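PDB 6B4R: KauB from Pseudomonas aeruginosa PAO1, which probably oxidises aminoaldehydes, such as 4-guanidinobutyraldehyde, and other aldehydes to the corresponding acids with NAD(P)+, as a member of the aldehyde dehydrogenase family. Local coordinates for residues F37-P42 / T106-K111; D58-V63 / A232-V237; L182-S187 / H482-Y487; H361-K366 / M395-E400. One frame throughout, in Å; residues are numbered along the deposited sequence.

Contact 1: F37-P42 / T106-K111; sequences FDCLSP and TLDMGK. With K (potassium ion), chain G.
Leu-40 and Asp-108 are joined through a potassium ion that both of them ligate. Leu-40 O, at the end of strand 36-40, lies 2.7 Å from the ion. Asp-108, in the last turn of helix 98-109, chelates it with two atoms, its backbone O at 2.7 Å and its carboxylate OD1 at 2.8 Å. A water, its O 2.9 Å from the potassium ion, and the backbone O of Lys-195 complete the coordination, while Asp-108 OD2 is held by the backbone N-H of Leu-198. A direct bond lies beside the metal: Ser-41 OG, anti to its own backbone N (chi1 175°), donates to Leu-107 O over 2.8 Å. This hydroxyl arrives in the carbonyl plane, on a lone pair, at a C=O...OG angle of 131°. Pro-42 sets its ring against the helix end, CG reaching Met-109 C at 3.5 Å. Gly-110 then leaves the helix with positive phi. The site resembles the intrasubunit cation site known in aldehyde dehydrogenases. With a single carboxylate among its protein ligands and three main-chain carbonyls, the ion would compensate the carbonyl dipoles at the helix C-terminus and pin the strand there.

Contact 2: D58-V63 / A232-V237; sequences DAEQAV and ALHMDV
Val-63 and His-234 meet tip to tip, the valine standing over one face of the imidazole while Glu-60 takes an edge of the same ring. Val-63 CG2 sits 4.0 Å from the centroid of the His-234 ring and 7° off the ring normal, the geometry of a CH-pi contact. Its other methyl is shifted toward the rim, with Val-63 CG1 3.4 Å from His-234 CE1. Because CG1 is anti to the backbone N and CG2 anti to the carbonyl carbon, both branches of Val-63 can leave helix 56-72 toward the ring. At the edge, His-234 NE2 donates to Glu-60 OE1 over 3.1 Å at 161°, a His-carboxylate hydrogen bond. The oxygen lies practically in the imidazole plane, yet the carboxylate is turned almost perpendicular to the ring, and the N-H meets OE1 from above the carboxylate plane, 62° out of it. A bend at chi2 of Glu-60 carries its acid group to this edge. On the other side of CE1, ND1 of His-234 accepts the backbone N-H of Asp-236 at 2.9 Å, also near the ring plane. Val-63 CG2 touches Val-237 CG2 at 3.8 Å, and Val-63 CG1 reaches Asp-236 CB at 3.9 Å. The carboxylate of Asp-236 pairs with Arg-67, one turn past Val-63 on helix 56-72. Val-63 also packs on Ile-189 of strand 187-191, so this helix lies against the sheet and the connection between helix 224-233 and strand 239-243. With ND1 accepting and NE2 donating, the bonds suit a neutral imidazole protonated on NE2, and the glutamate probably polarises that N-H.

Contact 3: L182-S187 / H482-Y487; sequences LATGNS and HAFDKY
Asn-186 ND2 is gripped by several groups, and its soundest bond is to Tyr-487 O, at 2.9 Å with an N-H...O angle of 155°. Asn-186 lies just past the Schellman motif that ends helix 170-183, where Gly-185 turns the chain with positive phi into strand 187-191 of the Rossmann-like sheet. The amide N-H meets Tyr-487 O in the carbonyl plane, on a lone pair. ND2 also makes a weak bond to Thr-184 OG1, bent to 117°, and another weak one to Ala-181 O. On the far atom of the amide, OD1 accepts the backbone N-H of Gly-159, so both ends are fixed and the flip of the group is set. Thr-184 OG1, between its backbone N and carbonyl carbon (chi1 51°), bonds back to Ala-181 O and lies 3.6 Å from Tyr-487 CB. Tyr-487 leads straight into strand 488-496, and its side chain is about 8 Å from that of Glu-267, the predicted active-site residue. The helix end is also packed on Phe-484: Thr-184 CG2 comes to the edge of the ring, near its plane, 3.6 Å from Phe-484 CD1, and Ala-183 CB lies obliquely, 3.7 Å from Phe-484 CE1.

Contact 4: H361-K366 / M395-E400; sequences HNDGAK and MKIARE
The side chains of Asp-363 and Met-395 lie antiparallel alongside each other where a Schellman motif ends helix 347-362 and the short helix 396-399 begins. Gly-364 closes the motif with positive phi, and Met-395 occupies the N-cap position of the short helix. Asp-363 carries its carboxylate anti to the carbonyl carbon (chi1 -68°), a setting that brings OD2 to the start of that helix. There OD2 accepts the backbone N-H of Lys-396 over 3.1 Å, in a bent bond of 135°. The donor stands well above the carboxylate plane, 55° out of it. A negative group beside the first N-H of a helix would be favoured by the helix dipole. Met-395 is fully extended beyond CG, and this straight chain runs alongside Asp-363: its SD is 3.9 Å from Asp-363 CB, and its CE is 3.5 Å from Asp-363 O. Lys-396, also extended, adds its CB, 3.5 Å from Asp-363 OD2. Behind the polar bond, Ala-365 starts the run into strand 366-369 and meets Met-395 and Ile-397, which joins the end of helix 347-362 and the start of strand 366-369 to the short helix that follows strand 382-389. Phe-388 of that strand touches both Ala-365 and Ile-397. The methyl of Ala-365, its CB, lies 4.1 Å from Met-395 SD and 4.3 Å from Ile-397 CD1.

In the fold
From the N terminus, contact 1 opens at strand 36-40 and closes a loop of 63 residues at the end of helix 98-109. Contact 2 opens inside that loop, on helix 56-72, and closes beyond it after helix 224-233, so the two cross. Contact 3 crosses contact 2: it opens at the end of helix 170-183 and closes just before strand 488-496, near the C terminus. Contact 4 is nested inside this loop and joins the end of helix 347-362 to the start of helix 396-399, beside the sheet that holds strands 366-369 and 382-389. Contacts 2 and 3 have centres about 19 Å apart, whereas contacts 3 and 4 lie on opposite sides of the chain's centre.

Contact 1: F37-P42 / T106-K111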
loop_
_atom_site.group_PDB
_atom_site.type_symbol
_atom_site.label_atom_id
_atom_site.label_comp_id
_atom_site.label_asym_id
_atom_site.label_seq_id
_atom_site.Cartn_x
_atom_site.Cartn_y
_atom_site.Cartn_z
ATOM N N PHE A 37 -26.922 2.675 39.862
ATOM C CA PHE A 37 -26.626 4.054 40.242
ATOM C C PHE A 37 -27.600 5.011 39.562
ATOM O O PHE A 37 -28.176 4.683 38.526
ATOM C CB PHE A 37 -25.167 4.427 39.938
ATOM C CG PHE A 37 -24.798 4.342 38.482
ATOM C CD1 PHE A 37 -24.318 3.160 37.940
ATOM C CD2 PHE A 37 -24.916 5.449 37.658
ATOM C CE1 PHE A 37 -23.973 3.082 36.603
ATOM C CE2 PHE A 37 -24.574 5.377 36.320
ATOM C CZ PHE A 37 -24.100 4.193 35.793
ATOM N N ASP A 38 -27.792 6.186 40.150
ATOM C CA ASP A 38 -28.734 7.157 39.605
ATOM C C ASP A 38 -28.111 7.991 38.492
ATOM O O ASP A 38 -27.162 8.743 38.718
ATOM C CB ASP A 38 -29.277 8.070 40.708
ATOM C CG ASP A 38 -30.105 7.318 41.732
ATOM O OD1 ASP A 38 -30.642 6.241 41.394
ATOM O OD2 ASP A 38 -30.222 7.806 42.876
ATOM N N CYS A 39 -28.653 7.850 37.289
ATOM C CA CYS A 39 -28.216 8.649 36.156
ATOM C C CYS A 39 -28.929 9.997 36.185
ATOM O O CYS A 39 -30.136 10.070 35.966
ATOM C CB CYS A 39 -28.516 7.914 34.848
ATOM S SG CYS A 39 -27.778 8.652 33.376
ATOM N N LEU A 40 -28.183 11.061 36.469
ATOM C CA LEU A 40 -28.766 12.397 36.561
ATOM C C LEU A 40 -28.373 13.263 35.367
ATOM O O LEU A 40 -27.401 12.975 34.671
ATOM C CB LEU A 40 -28.354 13.077 37.866
ATOM C CG LEU A 40 -28.671 12.312 39.155
ATOM C CD1 LEU A 40 -28.334 13.155 40.369
ATOM C CD2 LEU A 40 -30.129 11.879 39.185
ATOM N N SER A 41 -29.133 14.328 35.139
ATOM C CA SER A 41 -28.903 15.197 33.993
ATOM C C SER A 41 -28.315 16.534 34.415
ATOM O O SER A 41 -28.810 17.167 35.340
ATOM C CB SER A 41 -30.211 15.435 33.238
ATOM O OG SER A 41 -30.026 16.371 32.189
ATOM N N PRO A 42 -27.256 16.978 33.726
ATOM C CA PRO A 42 -26.675 18.295 34.007
ATOM C C PRO A 42 -27.515 19.432 33.427
ATOM O O PRO A 42 -27.189 20.600 33.640
ATOM C CB PRO A 42 -25.319 18.227 33.309
ATOM C CG PRO A 42 -25.526 17.271 32.192
ATOM C CD PRO A 42 -26.505 16.248 32.692
ATOM N N THR A 106 -27.892 14.484 24.932
ATOM C CA THR A 106 -28.092 15.788 25.557
ATOM C C THR A 106 -28.518 15.698 27.022
ATOM O O THR A 106 -27.969 16.390 27.881
ATOM C CB THR A 106 -29.143 16.596 24.779
ATOM O OG1 THR A 106 -28.605 16.969 23.505
ATOM C CG2 THR A 106 -29.542 17.845 25.543
ATOM N N LEU A 107 -29.500 14.848 27.301
ATOM C CA LEU A 107 -29.964 14.648 28.668
ATOM C C LEU A 107 -28.864 14.053 29.544
ATOM O O LEU A 107 -28.721 14.420 30.708
ATOM C CB LEU A 107 -31.204 13.749 28.689
ATOM C CG LEU A 107 -32.475 14.340 28.079
ATOM C CD1 LEU A 107 -33.616 13.334 28.118
ATOM C CD2 LEU A 107 -32.863 15.623 28.796
ATOM N N ASP A 108 -28.082 13.144 28.973
ATOM C CA ASP A 108 -27.048 12.443 29.724
ATOM C C ASP A 108 -25.892 13.348 30.160
ATOM O O ASP A 108 -25.605 13.464 31.351
ATOM C CB ASP A 108 -26.504 11.270 28.907
ATOM C CG ASP A 108 -26.206 10.056 29.758
ATOM O OD1 ASP A 108 -26.070 10.207 30.989
ATOM O OD2 ASP A 108 -26.099 8.946 29.193
ATOM N N MET A 109 -25.232 13.991 29.201
ATOM C CA MET A 109 -24.003 14.724 29.507
ATOM C C MET A 109 -24.044 16.230 29.220
ATOM O O MET A 109 -23.074 16.938 29.483
ATOM C CB MET A 109 -22.786 14.055 28.847
ATOM C CG MET A 109 -22.969 13.689 27.380
ATOM S SD MET A 109 -22.913 15.134 26.307
ATOM C CE MET A 109 -21.287 15.783 26.699
ATOM N N GLY A 110 -25.158 16.715 28.679
ATOM C CA GLY A 110 -25.425 18.144 28.650
ATOM C C GLY A 110 -25.091 18.958 27.409
ATOM O O GLY A 110 -25.289 20.175 27.405
ATOM N N LYS A 111 -24.590 18.315 26.358
ATOM C CA LYS A 111 -24.262 19.041 25.132
ATOM C C LYS A 111 -25.537 19.464 24.400
ATOM O O LYS A 111 -26.576 18.817 24.548
ATOM C CB LYS A 111 -23.362 18.200 24.220
ATOM C CG LYS A 111 -24.061 17.044 23.535
ATOM C CD LYS A 111 -23.167 16.416 22.479
ATOM C CE LYS A 111 -21.834 15.985 23.072
ATOM N NZ LYS A 111 -20.945 15.352 22.065
HETATM K K K G . -25.450 11.612 33.357
HETATM O O HOH W 1 -24.775 9.303 34.940
#

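Contact 2: D58-V63 / A232-V237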
loop_
_atom_site.group_PDB
_atom_site.type_symbol
_atom_site.label_atom_id
_atom_site.label_comp_id
_atom_site.label_asym_id
_atom_site.label_seq_id
_atom_site.Cartn_x
_atom_site.Cartn_y
_atom_site.Cartn_z
ATOM N N ASP A 58 -19.766 -9.407 36.489
ATOM C CA ASP A 58 -20.360 -9.080 35.199
ATOM C C ASP A 58 -19.309 -9.064 34.094
ATOM O O ASP A 58 -19.575 -9.482 32.967
ATOM C CB ASP A 58 -21.071 -7.731 35.269
ATOM C CG ASP A 58 -22.109 -7.679 36.372
ATOM O OD1 ASP A 58 -23.197 -8.265 36.188
ATOM O OD2 ASP A 58 -21.835 -7.057 37.420
ATOM N N ALA A 59 -18.117 -8.573 34.424
ATOM C CA ALA A 59 -17.011 -8.552 33.474
ATOM C C ALA A 59 -16.600 -9.974 33.108
ATOM O O ALA A 59 -16.382 -10.282 31.939
ATOM C CB ALA A 59 -15.832 -7.786 34.049
ATOM N N GLU A 60 -16.505 -10.838 34.114
ATOM C CA GLU A 60 -16.162 -12.238 33.895
ATOM C C GLU A 60 -17.187 -12.922 32.994
ATOM O O GLU A 60 -16.829 -13.671 32.086
ATOM C CB GLU A 60 -16.052 -12.978 35.230
ATOM C CG GLU A 60 -15.938 -14.495 35.105
ATOM C CD GLU A 60 -14.625 -14.945 34.486
ATOM O OE1 GLU A 60 -14.538 -14.996 33.240
ATOM O OE2 GLU A 60 -13.682 -15.254 35.246
ATOM N N GLN A 61 -18.464 -12.651 33.245
ATOM C CA GLN A 61 -19.537 -13.259 32.468
ATOM C C GLN A 61 -19.547 -12.748 31.029
ATOM O O GLN A 61 -19.726 -13.523 30.087
ATOM C CB GLN A 61 -20.891 -13.007 33.136
ATOM C CG GLN A 61 -22.069 -13.629 32.401
ATOM C CD GLN A 61 -21.943 -15.134 32.266
ATOM O OE1 GLN A 61 -21.371 -15.801 33.129
ATOM N NE2 GLN A 61 -22.474 -15.678 31.177
ATOM N N ALA A 62 -19.349 -11.444 30.864
ATOM C CA ALA A 62 -19.335 -10.831 29.540
ATOM C C ALA A 62 -18.168 -11.332 28.689
ATOM O O ALA A 62 -18.319 -11.555 27.487
ATOM C CB ALA A 62 -19.300 -9.316 29.658
ATOM N N VAL A 63 -17.008 -11.506 29.316
ATOM C CA VAL A 63 -15.830 -12.001 28.612
ATOM C C VAL A 63 -16.043 -13.428 28.111
ATOM O O VAL A 63 -15.736 -13.739 26.957
ATOM C CB VAL A 63 -14.561 -11.924 29.487
ATOM C CG1 VAL A 63 -13.422 -12.698 28.846
ATOM C CG2 VAL A 63 -14.160 -10.473 29.710
ATOM N N ALA A 232 -9.681 -4.581 32.489
ATOM C CA ALA A 232 -8.261 -4.321 32.280
ATOM C C ALA A 232 -7.395 -5.435 32.860
ATOM O O ALA A 232 -6.329 -5.745 32.327
ATOM C CB ALA A 232 -7.875 -2.980 32.887
ATOM N N LEU A 233 -7.864 -6.036 33.949
ATOM C CA LEU A 233 -7.111 -7.080 34.638
ATOM C C LEU A 233 -7.476 -8.485 34.170
ATOM O O LEU A 233 -6.857 -9.462 34.592
ATOM C CB LEU A 233 -7.314 -6.981 36.152
ATOM C CG LEU A 233 -6.526 -5.911 36.909
ATOM C CD1 LEU A 233 -7.000 -5.831 38.348
ATOM C CD2 LEU A 233 -5.033 -6.201 36.854
ATOM N N HIS A 234 -8.479 -8.595 33.304
ATOM C CA HIS A 234 -8.944 -9.913 32.887
ATOM C C HIS A 234 -7.924 -10.630 32.005
ATOM O O HIS A 234 -7.319 -10.026 31.120
ATOM C CB HIS A 234 -10.300 -9.836 32.188
ATOM C CG HIS A 234 -11.056 -11.127 32.215
ATOM N ND1 HIS A 234 -10.725 -12.201 31.414
ATOM C CD2 HIS A 234 -12.110 -11.529 32.963
ATOM C CE1 HIS A 234 -11.548 -13.203 31.662
ATOM N NE2 HIS A 234 -12.400 -12.820 32.597
ATOM N N MET A 235 -7.750 -11.926 32.252
ATOM C CA MET A 235 -6.715 -12.713 31.583
ATOM C C MET A 235 -7.121 -13.214 30.199
ATOM O O MET A 235 -6.301 -13.787 29.482
ATOM C CB MET A 235 -6.298 -13.902 32.454
ATOM C CG MET A 235 -5.722 -13.518 33.811
ATOM S SD MET A 235 -4.136 -12.664 33.697
ATOM C CE MET A 235 -3.101 -13.940 32.988
ATOM N N ASP A 236 -8.380 -13.006 29.823
ATOM C CA ASP A 236 -8.853 -13.467 28.519
ATOM C C ASP A 236 -9.275 -12.319 27.602
ATOM O O ASP A 236 -9.831 -12.547 26.526
ATOM C CB ASP A 236 -9.991 -14.480 28.669
ATOM C CG ASP A 236 -10.130 -15.379 27.454
ATOM O OD1 ASP A 236 -9.089 -15.805 26.908
ATOM O OD2 ASP A 236 -11.277 -15.654 27.040
ATOM N N VAL A 237 -9.011 -11.089 28.032
ATOM C CA VAL A 237 -9.212 -9.923 27.179
ATOM C C VAL A 237 -7.942 -9.662 26.378
ATOM O O VAL A 237 -6.881 -9.403 26.948
ATOM C CB VAL A 237 -9.575 -8.666 27.992
ATOM C CG1 VAL A 237 -9.527 -7.426 27.108
ATOM C CG2 VAL A 237 -10.950 -8.823 28.632
#

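Contact 3: L182-S187 / H482-Y487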
loop_
_atom_site.group_PDB
_atom_site.type_symbol
_atom_site.label_atom_id
_atom_site.label_comp_id
_atom_site.label_asym_id
_atom_site.label_seq_id
_atom_site.Cartn_x
_atom_site.Cartn_y
_atom_site.Cartn_z
ATOM N N LEU A 182 -15.443 -4.240 15.192
ATOM C CA LEU A 182 -16.448 -5.175 14.690
ATOM C C LEU A 182 -16.202 -5.517 13.222
ATOM O O LEU A 182 -16.502 -6.626 12.782
ATOM C CB LEU A 182 -17.864 -4.619 14.878
ATOM C CG LEU A 182 -18.358 -4.448 16.317
ATOM C CD1 LEU A 182 -19.639 -3.630 16.350
ATOM C CD2 LEU A 182 -18.566 -5.799 16.985
ATOM N N ALA A 183 -15.650 -4.565 12.473
ATOM C CA ALA A 183 -15.350 -4.778 11.061
ATOM C C ALA A 183 -14.309 -5.875 10.866
ATOM O O ALA A 183 -14.351 -6.613 9.879
ATOM C CB ALA A 183 -14.877 -3.486 10.416
ATOM N N THR A 184 -13.380 -5.983 11.811
ATOM C CA THR A 184 -12.318 -6.983 11.727
ATOM C C THR A 184 -12.754 -8.356 12.249
ATOM O O THR A 184 -12.017 -9.335 12.132
ATOM C CB THR A 184 -11.040 -6.522 12.459
ATOM O OG1 THR A 184 -11.372 -6.097 13.787
ATOM C CG2 THR A 184 -10.388 -5.366 11.714
ATOM N N GLY A 185 -13.950 -8.421 12.824
ATOM C CA GLY A 185 -14.516 -9.688 13.251
ATOM C C GLY A 185 -14.341 -10.012 14.725
ATOM O O GLY A 185 -14.534 -11.154 15.141
ATOM N N ASN A 186 -13.980 -9.011 15.519
ATOM C CA ASN A 186 -13.778 -9.215 16.949
ATOM C C ASN A 186 -15.077 -9.165 17.745
ATOM O O ASN A 186 -16.083 -8.616 17.289
ATOM C CB ASN A 186 -12.799 -8.180 17.510
ATOM C CG ASN A 186 -11.396 -8.359 16.978
ATOM O OD1 ASN A 186 -10.674 -9.264 17.397
ATOM N ND2 ASN A 186 -10.998 -7.496 16.053
ATOM N N SER A 187 -15.050 -9.748 18.937
ATOM C CA SER A 187 -16.123 -9.555 19.898
ATOM C C SER A 187 -15.734 -8.390 20.799
ATOM O O SER A 187 -14.594 -8.301 21.253
ATOM C CB SER A 187 -16.360 -10.823 20.719
ATOM O OG SER A 187 -16.855 -11.872 19.904
ATOM N N HIS A 482 -5.856 2.893 9.503
ATOM C CA HIS A 482 -4.882 2.633 10.558
ATOM C C HIS A 482 -5.552 2.133 11.836
ATOM O O HIS A 482 -4.934 1.425 12.634
ATOM C CB HIS A 482 -4.055 3.887 10.852
ATOM C CG HIS A 482 -3.110 4.258 9.751
ATOM N ND1 HIS A 482 -2.133 3.403 9.290
ATOM C CD2 HIS A 482 -2.985 5.396 9.027
ATOM C CE1 HIS A 482 -1.453 3.992 8.323
ATOM N NE2 HIS A 482 -1.951 5.203 8.144
ATOM N N ALA A 483 -6.816 2.504 12.024
ATOM C CA ALA A 483 -7.570 2.095 13.202
ATOM C C ALA A 483 -7.722 0.578 13.276
ATOM O O ALA A 483 -7.742 0.001 14.363
ATOM C CB ALA A 483 -8.935 2.771 13.221
ATOM N N PHE A 484 -7.812 -0.061 12.111
ATOM C CA PHE A 484 -7.996 -1.510 12.026
ATOM C C PHE A 484 -6.825 -2.290 12.627
ATOM O O PHE A 484 -7.001 -3.409 13.114
ATOM C CB PHE A 484 -8.191 -1.943 10.569
ATOM C CG PHE A 484 -9.481 -1.470 9.955
ATOM C CD1 PHE A 484 -10.564 -2.327 9.848
ATOM C CD2 PHE A 484 -9.607 -0.179 9.472
ATOM C CE1 PHE A 484 -11.749 -1.904 9.278
ATOM C CE2 PHE A 484 -10.791 0.252 8.903
ATOM C CZ PHE A 484 -11.863 -0.614 8.806
ATOM N N ASP A 485 -5.634 -1.697 12.586
ATOM C CA ASP A 485 -4.423 -2.368 13.052
ATOM C C ASP A 485 -4.433 -2.618 14.558
ATOM O O ASP A 485 -3.713 -3.485 15.055
ATOM C CB ASP A 485 -3.178 -1.564 12.669
ATOM C CG ASP A 485 -3.015 -1.417 11.165
ATOM O OD1 ASP A 485 -3.605 -2.225 10.413
ATOM O OD2 ASP A 485 -2.287 -0.496 10.739
ATOM N N LYS A 486 -5.249 -1.857 15.280
ATOM C CA LYS A 486 -5.335 -1.988 16.728
ATOM C C LYS A 486 -6.142 -3.216 17.136
ATOM O O LYS A 486 -6.144 -3.607 18.305
ATOM C CB LYS A 486 -5.959 -0.734 17.342
ATOM C CG LYS A 486 -5.190 0.538 17.052
ATOM C CD LYS A 486 -5.770 1.717 17.812
ATOM C CE LYS A 486 -7.233 1.932 17.471
ATOM N NZ LYS A 486 -7.814 3.074 18.229
ATOM N N TYR A 487 -6.820 -3.822 16.167
ATOM C CA TYR A 487 -7.721 -4.932 16.446
ATOM C C TYR A 487 -7.363 -6.168 15.634
ATOM O O TYR A 487 -8.168 -7.088 15.505
ATOM C CB TYR A 487 -9.166 -4.523 16.164
ATOM C CG TYR A 487 -9.547 -3.211 16.808
ATOM C CD1 TYR A 487 -9.855 -3.144 18.159
ATOM C CD2 TYR A 487 -9.589 -2.040 16.066
ATOM C CE1 TYR A 487 -10.201 -1.946 18.754
ATOM C CE2 TYR A 487 -9.931 -0.837 16.651
ATOM C CZ TYR A 487 -10.237 -0.795 17.995
ATOM O OH TYR A 487 -10.580 0.401 18.584
#

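Contact 4: H361-K366 / M395-E400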
loop_
_atom_site.group_PDB
_atom_site.type_symbol
_atom_site.label_atom_id
_atom_site.label_comp_id
_atom_site.label_asym_id
_atom_site.label_seq_id
_atom_site.Cartn_x
_atom_site.Cartn_y
_atom_site.Cartn_z
ATOM N N HIS A 361 -6.367 33.456 37.992
ATOM C CA HIS A 361 -6.198 34.738 38.666
ATOM C C HIS A 361 -4.945 34.719 39.530
ATOM O O HIS A 361 -4.182 35.686 39.556
ATOM C CB HIS A 361 -7.416 35.050 39.539
ATOM C CG HIS A 361 -8.684 35.249 38.767
ATOM N ND1 HIS A 361 -8.948 36.400 38.057
ATOM C CD2 HIS A 361 -9.765 34.451 38.604
ATOM C CE1 HIS A 361 -10.135 36.299 37.484
ATOM N NE2 HIS A 361 -10.651 35.125 37.802
ATOM N N ASN A 362 -4.743 33.607 40.233
ATOM C CA ASN A 362 -3.611 33.448 41.141
ATOM C C ASN A 362 -2.263 33.402 40.423
ATOM O O ASN A 362 -1.251 33.846 40.963
ATOM C CB ASN A 362 -3.789 32.193 42.001
ATOM C CG ASN A 362 -5.081 32.210 42.799
ATOM O OD1 ASN A 362 -5.646 33.272 43.068
ATOM N ND2 ASN A 362 -5.553 31.030 43.185
ATOM N N ASP A 363 -2.252 32.861 39.207
ATOM C CA ASP A 363 -1.035 32.817 38.401
ATOM C C ASP A 363 -0.672 34.204 37.881
ATOM O O ASP A 363 0.438 34.422 37.397
ATOM C CB ASP A 363 -1.195 31.851 37.224
ATOM C CG ASP A 363 -1.289 30.400 37.662
ATOM O OD1 ASP A 363 -0.751 30.065 38.741
ATOM O OD2 ASP A 363 -1.899 29.596 36.921
ATOM N N GLY A 364 -1.618 35.133 37.969
ATOM C CA GLY A 364 -1.386 36.503 37.550
ATOM C C GLY A 364 -1.892 36.813 36.155
ATOM O O GLY A 364 -1.571 37.862 35.595
ATOM N N ALA A 365 -2.683 35.907 35.590
ATOM C CA ALA A 365 -3.240 36.112 34.255
ATOM C C ALA A 365 -4.420 37.083 34.297
ATOM O O ALA A 365 -5.130 37.159 35.295
ATOM C CB ALA A 365 -3.658 34.784 33.644
ATOM N N LYS A 366 -4.622 37.822 33.209
ATOM C CA LYS A 366 -5.675 38.834 33.149
ATOM C C LYS A 366 -6.959 38.315 32.503
ATOM O O LYS A 366 -6.966 37.922 31.338
ATOM C CB LYS A 366 -5.180 40.073 32.399
ATOM C CG LYS A 366 -6.245 41.137 32.184
ATOM C CD LYS A 366 -5.691 42.321 31.405
ATOM C CE LYS A 366 -6.761 43.371 31.143
ATOM N NZ LYS A 366 -6.221 44.524 30.366
ATOM N N MET A 395 2.470 28.814 33.518
ATOM C CA MET A 395 1.324 28.915 34.415
ATOM C C MET A 395 0.535 27.611 34.454
ATOM O O MET A 395 0.613 26.798 33.531
ATOM C CB MET A 395 0.413 30.071 33.996
ATOM C CG MET A 395 1.060 31.437 34.104
ATOM S SD MET A 395 -0.046 32.770 33.607
ATOM C CE MET A 395 0.988 34.204 33.903
ATOM N N LYS A 396 -0.220 27.418 35.530
ATOM C CA LYS A 396 -0.963 26.180 35.739
ATOM C C LYS A 396 -2.045 25.970 34.680
ATOM O O LYS A 396 -2.253 24.852 34.206
ATOM C CB LYS A 396 -1.580 26.156 37.141
ATOM C CG LYS A 396 -2.252 24.841 37.500
ATOM C CD LYS A 396 -2.941 24.919 38.852
ATOM C CE LYS A 396 -3.541 23.576 39.241
ATOM N NZ LYS A 396 -4.354 23.664 40.486
ATOM N N ILE A 397 -2.725 27.048 34.302
ATOM C CA ILE A 397 -3.810 26.964 33.329
ATOM C C ILE A 397 -3.303 26.775 31.900
ATOM O O ILE A 397 -4.091 26.558 30.979
ATOM C CB ILE A 397 -4.708 28.218 33.372
ATOM C CG1 ILE A 397 -3.899 29.469 33.025
ATOM C CG2 ILE A 397 -5.361 28.364 34.737
ATOM C CD1 ILE A 397 -4.738 30.729 32.951
ATOM N N ALA A 398 -1.989 26.860 31.719
ATOM C CA ALA A 398 -1.393 26.725 30.394
ATOM C C ALA A 398 -0.788 25.342 30.178
ATOM O O ALA A 398 -0.663 24.885 29.042
ATOM C CB ALA A 398 -0.339 27.802 30.174
ATOM N N ARG A 399 -0.421 24.677 31.267
ATOM C CA ARG A 399 0.229 23.375 31.172
ATOM C C ARG A 399 -0.716 22.219 31.477
ATOM O O ARG A 399 -0.515 21.101 31.001
ATOM C CB ARG A 399 1.440 23.317 32.102
ATOM C CG ARG A 399 2.457 24.414 31.846
ATOM C CD ARG A 399 3.807 24.063 32.443
ATOM N NE ARG A 399 4.352 22.840 31.861
ATOM C CZ ARG A 399 5.060 22.799 30.737
ATOM N NH1 ARG A 399 5.311 23.917 30.068
ATOM N NH2 ARG A 399 5.516 21.640 30.282
ATOM N N GLU A 400 -1.744 22.489 32.271
ATOM C CA GLU A 400 -2.667 21.439 32.686
ATOM C C GLU A 400 -3.946 21.468 31.865
ATOM O O GLU A 400 -4.458 22.539 31.530
ATOM C CB GLU A 400 -2.988 21.564 34.177
ATOM C CG GLU A 400 -1.765 21.472 35.075
ATOM C CD GLU A 400 -2.121 21.423 36.546
ATOM O OE1 GLU A 400 -3.325 21.308 36.863
ATOM O OE2 GLU A 400 -1.198 21.499 37.386
#